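Local atomic coordinates of surface glycan binding protein B (Bacteroides ovatus, PDB entry 6E57), a protein that probably captures mixed-linkage beta-glucan at the surface of a gut bacterium, holding the polysaccharide for its uptake and use. Residues W236-I241 with T265-T270; S221-G226 with I241-I246. One frame throughout, in Å; residues are numbered along the deposited sequence.

Both contacts belong to the same beta-rich domain and meet at strand 235-240, whose end runs into the loop used by contact 2, so that Ile241 is common to both. Contact 1 pairs this strand with strand 266-270 by regular backbone bonds; one of its faces is buried and apolar, the other polar and nearer solvent. Contact 2 is buried and has less regular bonding: the start of strand 222-225 leans on the turn after strand 235-240 through a serine hydroxyl, one weak backbone bond and apolar branches. The two join where Ser239 O meets Ile224 N and Trp236 NE1 meets Gly226 O, and where Ile238 packs on Val223.

Contact 1. Residues W236-I241 with T265-T270; sequences WTISGI and TEITLT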
ATOM      1  N   TRP A 236     -18.240   5.112  -8.915  1.00 47.98           N
ATOM      2  CA  TRP A 236     -16.886   5.366  -8.464  1.00 47.01           C
ATOM      3  C   TRP A 236     -16.806   4.979  -6.985  1.00 46.84           C
ATOM      4  O   TRP A 236     -17.510   5.564  -6.165  1.00 46.55           O
ATOM      5  CB  TRP A 236     -16.536   6.842  -8.706  1.00 45.51           C
ATOM      6  CG  TRP A 236     -15.135   7.244  -8.356  1.00 45.46           C
ATOM      7  CD1 TRP A 236     -14.049   6.432  -8.199  1.00 44.50           C
ATOM      8  CD2 TRP A 236     -14.655   8.590  -8.166  1.00 45.31           C
ATOM      9  NE1 TRP A 236     -12.938   7.176  -7.906  1.00 44.19           N
ATOM     10  CE2 TRP A 236     -13.278   8.502  -7.880  1.00 44.33           C
ATOM     11  CE3 TRP A 236     -15.254   9.854  -8.204  1.00 46.35           C
ATOM     12  CZ2 TRP A 236     -12.496   9.629  -7.631  1.00 44.34           C
ATOM     13  CZ3 TRP A 236     -14.482  10.967  -7.960  1.00 45.79           C
ATOM     14  CH2 TRP A 236     -13.121  10.853  -7.676  1.00 45.42           C
ATOM     15  N   THR A 237     -15.986   3.970  -6.666  1.00 47.31           N
ATOM     16  CA  THR A 237     -15.882   3.448  -5.303  1.00 47.17           C
ATOM     17  C   THR A 237     -14.524   3.835  -4.706  1.00 46.38           C
ATOM     18  O   THR A 237     -13.473   3.553  -5.285  1.00 43.84           O
ATOM     19  CB  THR A 237     -16.133   1.936  -5.267  1.00 47.61           C
ATOM     20  OG1 THR A 237     -17.478   1.722  -5.696  1.00 49.04           O
ATOM     21  CG2 THR A 237     -15.938   1.335  -3.892  1.00 46.64           C
ATOM     22  N   ILE A 238     -14.587   4.472  -3.530  1.00 46.72           N
ATOM     23  CA  ILE A 238     -13.446   5.017  -2.809  1.00 47.30           C
ATOM     24  C   ILE A 238     -13.369   4.339  -1.433  1.00 46.26           C
ATOM     25  O   ILE A 238     -14.399   4.137  -0.783  1.00 43.79           O
ATOM     26  CB  ILE A 238     -13.593   6.548  -2.711  1.00 48.45           C
ATOM     27  CG1 ILE A 238     -13.302   7.216  -4.057  1.00 50.66           C
ATOM     28  CG2 ILE A 238     -12.730   7.121  -1.601  1.00 50.37           C
ATOM     29  CD1 ILE A 238     -13.689   8.677  -4.115  1.00 55.39           C
ATOM     30  N   SER A 239     -12.144   4.000  -1.004  1.00 44.37           N
ATOM     31  CA  SER A 239     -11.894   3.235   0.225  1.00 42.96           C
ATOM     32  C   SER A 239     -11.087   4.074   1.221  1.00 42.88           C
ATOM     33  O   SER A 239     -10.099   4.693   0.847  1.00 42.84           O
ATOM     34  CB  SER A 239     -11.191   1.944  -0.081  1.00 42.01           C
ATOM     35  OG  SER A 239     -12.031   1.090  -0.838  1.00 43.39           O
ATOM     36  N   GLY A 240     -11.510   4.046   2.492  1.00 43.41           N
ATOM     37  CA  GLY A 240     -10.942   4.872   3.558  1.00 43.85           C
ATOM     38  C   GLY A 240     -11.215   4.290   4.935  1.00 44.51           C
ATOM     39  O   GLY A 240     -11.386   3.086   5.069  1.00 42.48           O
ATOM     40  N   ILE A 241     -11.272   5.160   5.952  1.00 45.94           N
ATOM     41  CA  ILE A 241     -11.344   4.720   7.350  1.00 47.51           C
ATOM     42  C   ILE A 241     -12.587   5.298   8.045  1.00 51.08           C
ATOM     43  O   ILE A 241     -13.287   4.547   8.730  1.00 61.12           O
ATOM     44  CB  ILE A 241     -10.040   5.033   8.116  1.00 47.42           C
ATOM     45  CG1 ILE A 241     -10.116   4.618   9.590  1.00 46.37           C
ATOM     46  CG2 ILE A 241      -9.655   6.494   7.979  1.00 49.08           C
ATOM     47  CD1 ILE A 241     -10.218   3.133   9.814  1.00 45.65           C
ATOM     48  N   THR A 265     -15.615   2.128   5.774  1.00 53.80           N
ATOM     49  CA  THR A 265     -14.490   1.664   4.969  1.00 53.51           C
ATOM     50  C   THR A 265     -14.654   2.036   3.488  1.00 53.15           C
ATOM     51  O   THR A 265     -13.668   2.011   2.748  1.00 52.53           O
ATOM     52  CB  THR A 265     -14.305   0.150   5.119  1.00 53.82           C
ATOM     53  OG1 THR A 265     -15.375  -0.499   4.433  1.00 56.18           O
ATOM     54  CG2 THR A 265     -14.271  -0.291   6.567  1.00 53.71           C
ATOM     55  N   GLU A 266     -15.879   2.365   3.055  1.00 54.30           N
ATOM     56  CA  GLU A 266     -16.172   2.528   1.629  1.00 54.47           C
ATOM     57  C   GLU A 266     -17.247   3.594   1.397  1.00 53.31           C
ATOM     58  O   GLU A 266     -18.149   3.776   2.214  1.00 53.22           O
ATOM     59  CB  GLU A 266     -16.647   1.206   1.028  1.00 56.75           C
ATOM     60  CG  GLU A 266     -15.518   0.302   0.571  1.00 62.33           C
ATOM     61  CD  GLU A 266     -15.946  -0.763  -0.424  1.00 66.56           C
ATOM     62  OE1 GLU A 266     -17.125  -1.180  -0.376  1.00 72.50           O
ATOM     63  OE2 GLU A 266     -15.103  -1.165  -1.253  1.00 78.20           O
ATOM     64  N   ILE A 267     -17.138   4.265   0.245  1.00 49.73           N
ATOM     65  CA  ILE A 267     -18.159   5.171  -0.273  1.00 51.30           C
ATOM     66  C   ILE A 267     -18.162   5.068  -1.805  1.00 50.23           C
ATOM     67  O   ILE A 267     -17.101   5.006  -2.425  1.00 45.61           O
ATOM     68  CB  ILE A 267     -17.921   6.612   0.227  1.00 52.64           C
ATOM     69  CG1 ILE A 267     -19.139   7.508  -0.006  1.00 54.03           C
ATOM     70  CG2 ILE A 267     -16.666   7.214  -0.386  1.00 52.09           C
ATOM     71  CD1 ILE A 267     -19.077   8.817   0.747  1.00 56.00           C
ATOM     72  N   THR A 268     -19.365   5.022  -2.395  1.00 52.02           N
ATOM     73  CA  THR A 268     -19.560   4.957  -3.850  1.00 51.79           C
ATOM     74  C   THR A 268     -20.450   6.124  -4.294  1.00 52.21           C
ATOM     75  O   THR A 268     -21.506   6.355  -3.711  1.00 55.56           O
ATOM     76  CB  THR A 268     -20.165   3.612  -4.276  1.00 52.55           C
ATOM     77  OG1 THR A 268     -19.337   2.569  -3.760  1.00 54.74           O
ATOM     78  CG2 THR A 268     -20.289   3.462  -5.777  1.00 50.54           C
ATOM     79  N   LEU A 269     -20.014   6.836  -5.341  1.00 51.22           N
ATOM     80  CA  LEU A 269     -20.732   7.991  -5.891  1.00 53.02           C
ATOM     81  C   LEU A 269     -20.736   7.900  -7.422  1.00 52.73           C
ATOM     82  O   LEU A 269     -20.098   7.017  -7.994  1.00 55.12           O
ATOM     83  CB  LEU A 269     -20.064   9.284  -5.401  1.00 53.40           C
ATOM     84  CG  LEU A 269     -18.674   9.600  -5.961  1.00 51.35           C
ATOM     85  CD1 LEU A 269     -18.447  11.103  -6.040  1.00 51.77           C
ATOM     86  CD2 LEU A 269     -17.579   8.954  -5.127  1.00 50.93           C
ATOM     87  N   THR A 270     -21.472   8.810  -8.070  1.00 51.83           N
ATOM     88  CA  THR A 270     -21.422   8.981  -9.523  1.00 53.65           C
ATOM     89  C   THR A 270     -20.441  10.112  -9.849  1.00 52.68           C
ATOM     90  O   THR A 270     -20.713  11.280  -9.560  1.00 55.69           O
ATOM     91  CB  THR A 270     -22.810   9.272 -10.114  1.00 54.88           C
ATOM     92  OG1 THR A 270     -23.722   8.271  -9.659  1.00 57.52           O
ATOM     93  CG2 THR A 270     -22.811   9.300 -11.627  1.00 54.51           C
TER
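The carbonyl oxygen of Ile267 is gripped from strand 236-240 by two groups: the N-H of Ile238 reaches Ile267 O at 2.8 Å in an almost straight bond (173° at the hydrogen), and the CA-H of Thr237 adds a weaker contact. Ile267 N returns a bond to Ile238 O, so this is a hydrogen-bonded antiparallel pair. Trp236 and Leu269 form another, also bonded in both directions. Beyond the last paired residues, Gly240 N bonds to Thr265 O at 3.0 Å, but from well above the carbonyl plane (51° out of it).

On one face the hydroxyls of Thr237 and Thr268 share a hydrogen bond, OG1 to OG1, of 2.8 Å. Each OG1 lies beside its own backbone N, which turns the two hydroxyls to each other across a non-hydrogen-bonded pair. Beta-branched threonines suit such extended backbone while keeping a polar group on this face. Glu266 rests against Thr237 here, with OE2 3.7 Å from Thr237 CG2, a van der Waals approach.

The other face is apolar. Trp236 swings CG opposite its backbone N (chi1 -177°), and CE3 at the rim of the indole meets Leu269 CD2 obliquely at 4.0 Å. Ile238 CD1 lies over one face of that ring and touches the same Leu269 methyl, while Ile238 CB packs beside Ile267 CG2 at 3.9 Å. Indole NE1 donates to Gly226 O, just after strand 222-225, and Leu249 and Ile251 of strand 246-251 add to the apolar layer.

Backbone bonds thus fix the register, while the two faces divide the chemistry: hydroxyls and a carboxylate toward the more exposed side, and bulky hydrocarbon, with one indole N-H already paired, toward the interior.

Contact 2. Residues S221-G226 with I241-I246; sequences SLVISG and INLENI
Ser221 and Asn242 bring their backbones to 4.2 Å, CA to CA, and the next residue, Leu222, takes a weak bond at its O from N of Ile241, the residue before Asn242, at 3.2 Å and bent to 127° at the hydrogen. The side chain of Ser221 does more: with OG beside its own backbone N (chi1 -51°), the hydroxyl donates to Asn242 O at 2.7 Å, tilted 31° from the carbonyl plane. Asn245 N also reaches Asn242 O, weakly, so serine helps to hold the turn, and it is small enough to lie close to it, OG against Asn245 CB and CB against Ile246 CG1. Replacing this serine by an alanine removes the hydroxyl, and Asn242 O would probably lose its short bond to Ser221, leaving the turn less firmly tied. Asn242 suits its buried place because its amide ND2 serves Ala220 O and Thr218 O, while OD1 accepts from Ser146.

Apolar contacts flank this hydrogen bond. Leu222 CB meets Ile241 CG2 at 3.5 Å, and Val223 CG2 touches Leu243 CD2 at 4.0 Å, the two side chains crossing nearly at right angles. Further along, Ile224 and Ser225 both face Ser239 in a classic beta bulge. With Leu222, Val223, Leu243 and Ile246 buried, the loop after strand 235-240 closes over the start of its antiparallel neighbour 222-225, a connection consistent with an Ig-like domain, separate from the glycan pocket around Trp322 and Trp372.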
ATOM      1  N   SER A 221     -11.808  11.432   8.484  1.00 47.22           N
ATOM      2  CA  SER A 221     -12.262  10.780   7.279  1.00 46.03           C
ATOM      3  C   SER A 221     -11.106  10.778   6.275  1.00 43.93           C
ATOM      4  O   SER A 221     -10.852  11.787   5.622  1.00 44.28           O
ATOM      5  CB  SER A 221     -13.486  11.464   6.735  1.00 47.94           C
ATOM      6  OG  SER A 221     -14.468  11.615   7.751  1.00 50.69           O
ATOM      7  N   LEU A 222     -10.386   9.653   6.201  1.00 41.40           N
ATOM      8  CA  LEU A 222      -9.172   9.541   5.405  1.00 40.64           C
ATOM      9  C   LEU A 222      -9.421   8.598   4.224  1.00 40.41           C
ATOM     10  O   LEU A 222      -9.553   7.393   4.403  1.00 39.13           O
ATOM     11  CB  LEU A 222      -8.030   9.034   6.292  1.00 39.64           C
ATOM     12  CG  LEU A 222      -6.674   8.874   5.607  1.00 39.42           C
ATOM     13  CD1 LEU A 222      -6.108  10.224   5.206  1.00 39.69           C
ATOM     14  CD2 LEU A 222      -5.698   8.136   6.510  1.00 38.87           C
ATOM     15  N   VAL A 223      -9.475   9.179   3.023  1.00 42.37           N
ATOM     16  CA  VAL A 223      -9.542   8.441   1.768  1.00 42.31           C
ATOM     17  C   VAL A 223      -8.146   7.886   1.457  1.00 42.11           C
ATOM     18  O   VAL A 223      -7.169   8.638   1.424  1.00 42.69           O
ATOM     19  CB  VAL A 223     -10.058   9.344   0.632  1.00 43.07           C
ATOM     20  CG1 VAL A 223      -9.941   8.672  -0.728  1.00 42.77           C
ATOM     21  CG2 VAL A 223     -11.484   9.806   0.893  1.00 43.54           C
ATOM     22  N   ILE A 224      -8.073   6.573   1.208  1.00 42.02           N
ATOM     23  CA  ILE A 224      -6.807   5.839   1.138  1.00 43.43           C
ATOM     24  C   ILE A 224      -6.543   5.333  -0.288  1.00 44.14           C
ATOM     25  O   ILE A 224      -5.408   5.414  -0.764  1.00 46.52           O
ATOM     26  CB  ILE A 224      -6.796   4.684   2.158  1.00 43.90           C
ATOM     27  CG1 ILE A 224      -6.906   5.198   3.595  1.00 46.28           C
ATOM     28  CG2 ILE A 224      -5.563   3.814   1.971  1.00 43.41           C
ATOM     29  CD1 ILE A 224      -7.335   4.144   4.590  1.00 47.88           C
ATOM     30  N   SER A 225      -7.562   4.775  -0.951  1.00 43.54           N
ATOM     31  CA  SER A 225      -7.356   4.148  -2.259  1.00 43.85           C
ATOM     32  C   SER A 225      -8.611   4.256  -3.129  1.00 43.89           C
ATOM     33  O   SER A 225      -9.734   4.335  -2.624  1.00 41.32           O
ATOM     34  CB  SER A 225      -6.929   2.709  -2.110  1.00 43.04           C
ATOM     35  OG  SER A 225      -8.051   1.870  -1.902  1.00 40.84           O
ATOM     36  N   GLY A 226      -8.381   4.238  -4.447  1.00 43.80           N
ATOM     37  CA  GLY A 226      -9.420   4.246  -5.460  1.00 44.36           C
ATOM     38  C   GLY A 226      -9.737   5.644  -5.962  1.00 44.48           C
ATOM     39  O   GLY A 226     -10.621   5.797  -6.791  1.00 48.60           O
ATOM     40  N   ILE A 241     -11.272   5.160   5.952  1.00 45.94           N
ATOM     41  CA  ILE A 241     -11.344   4.720   7.350  1.00 47.51           C
ATOM     42  C   ILE A 241     -12.587   5.298   8.045  1.00 51.08           C
ATOM     43  O   ILE A 241     -13.287   4.547   8.730  1.00 61.12           O
ATOM     44  CB  ILE A 241     -10.040   5.033   8.116  1.00 47.42           C
ATOM     45  CG1 ILE A 241     -10.116   4.618   9.590  1.00 46.37           C
ATOM     46  CG2 ILE A 241      -9.655   6.494   7.979  1.00 49.08           C
ATOM     47  CD1 ILE A 241     -10.218   3.133   9.814  1.00 45.65           C
ATOM     48  N   ASN A 242     -12.868   6.599   7.899  1.00 46.75           N
ATOM     49  CA  ASN A 242     -14.023   7.192   8.600  1.00 48.25           C
ATOM     50  C   ASN A 242     -14.926   7.899   7.586  1.00 48.42           C
ATOM     51  O   ASN A 242     -15.254   9.078   7.736  1.00 48.07           O
ATOM     52  CB  ASN A 242     -13.584   8.125   9.732  1.00 49.00           C
ATOM     53  CG  ASN A 242     -12.926   7.390  10.882  1.00 49.34           C
ATOM     54  OD1 ASN A 242     -13.468   6.407  11.388  1.00 50.06           O
ATOM     55  ND2 ASN A 242     -11.769   7.865  11.311  1.00 48.70           N
ATOM     56  N   LEU A 243     -15.357   7.143   6.572  1.00 46.26           N
ATOM     57  CA  LEU A 243     -15.972   7.716   5.382  1.00 48.21           C
ATOM     58  C   LEU A 243     -17.477   7.946   5.583  1.00 51.71           C
ATOM     59  O   LEU A 243     -18.107   8.587   4.738  1.00 53.35           O
ATOM     60  CB  LEU A 243     -15.705   6.793   4.188  1.00 46.74           C
ATOM     61  CG  LEU A 243     -14.239   6.604   3.791  1.00 45.61           C
ATOM     62  CD1 LEU A 243     -14.136   5.952   2.420  1.00 44.91           C
ATOM     63  CD2 LEU A 243     -13.477   7.922   3.797  1.00 45.41           C
ATOM     64  N   GLU A 244     -18.045   7.452   6.692  1.00 53.87           N
ATOM     65  CA  GLU A 244     -19.472   7.661   6.990  1.00 56.73           C
ATOM     66  C   GLU A 244     -19.709   9.120   7.417  1.00 57.21           C
ATOM     67  O   GLU A 244     -20.829   9.627   7.293  1.00 56.63           O
ATOM     68  CB  GLU A 244     -19.976   6.654   8.032  1.00 58.20           C
ATOM     69  CG  GLU A 244     -19.707   7.035   9.481  1.00 61.09           C
ATOM     70  CD  GLU A 244     -18.311   6.724   9.990  1.00 64.26           C
ATOM     71  OE1 GLU A 244     -17.421   6.438   9.158  1.00 66.92           O
ATOM     72  OE2 GLU A 244     -18.115   6.761  11.224  1.00 65.85           O
ATOM     73  N   ASN A 245     -18.648   9.784   7.900  1.00 56.95           N
ATOM     74  CA  ASN A 245     -18.693  11.182   8.350  1.00 56.59           C
ATOM     75  C   ASN A 245     -18.677  12.156   7.161  1.00 57.02           C
ATOM     76  O   ASN A 245     -18.894  13.353   7.357  1.00 59.19           O
ATOM     77  CB  ASN A 245     -17.526  11.515   9.288  1.00 55.79           C
ATOM     78  CG  ASN A 245     -17.598  10.803  10.622  1.00 54.86           C
ATOM     79  OD1 ASN A 245     -18.662  10.711  11.231  1.00 55.28           O
ATOM     80  ND2 ASN A 245     -16.466  10.311  11.094  1.00 54.89           N
ATOM     81  N   ILE A 246     -18.401  11.662   5.945  1.00 54.67           N
ATOM     82  CA  ILE A 246     -18.323  12.515   4.752  1.00 54.04           C
ATOM     83  C   ILE A 246     -19.732  12.998   4.384  1.00 56.08           C
ATOM     84  O   ILE A 246     -20.664  12.202   4.276  1.00 58.09           O
ATOM     85  CB  ILE A 246     -17.637  11.783   3.580  1.00 50.72           C
ATOM     86  CG1 ILE A 246     -16.165  11.504   3.898  1.00 49.16           C
ATOM     87  CG2 ILE A 246     -17.805  12.565   2.283  1.00 49.09           C
ATOM     88  CD1 ILE A 246     -15.376  10.879   2.769  1.00 47.99           C
TER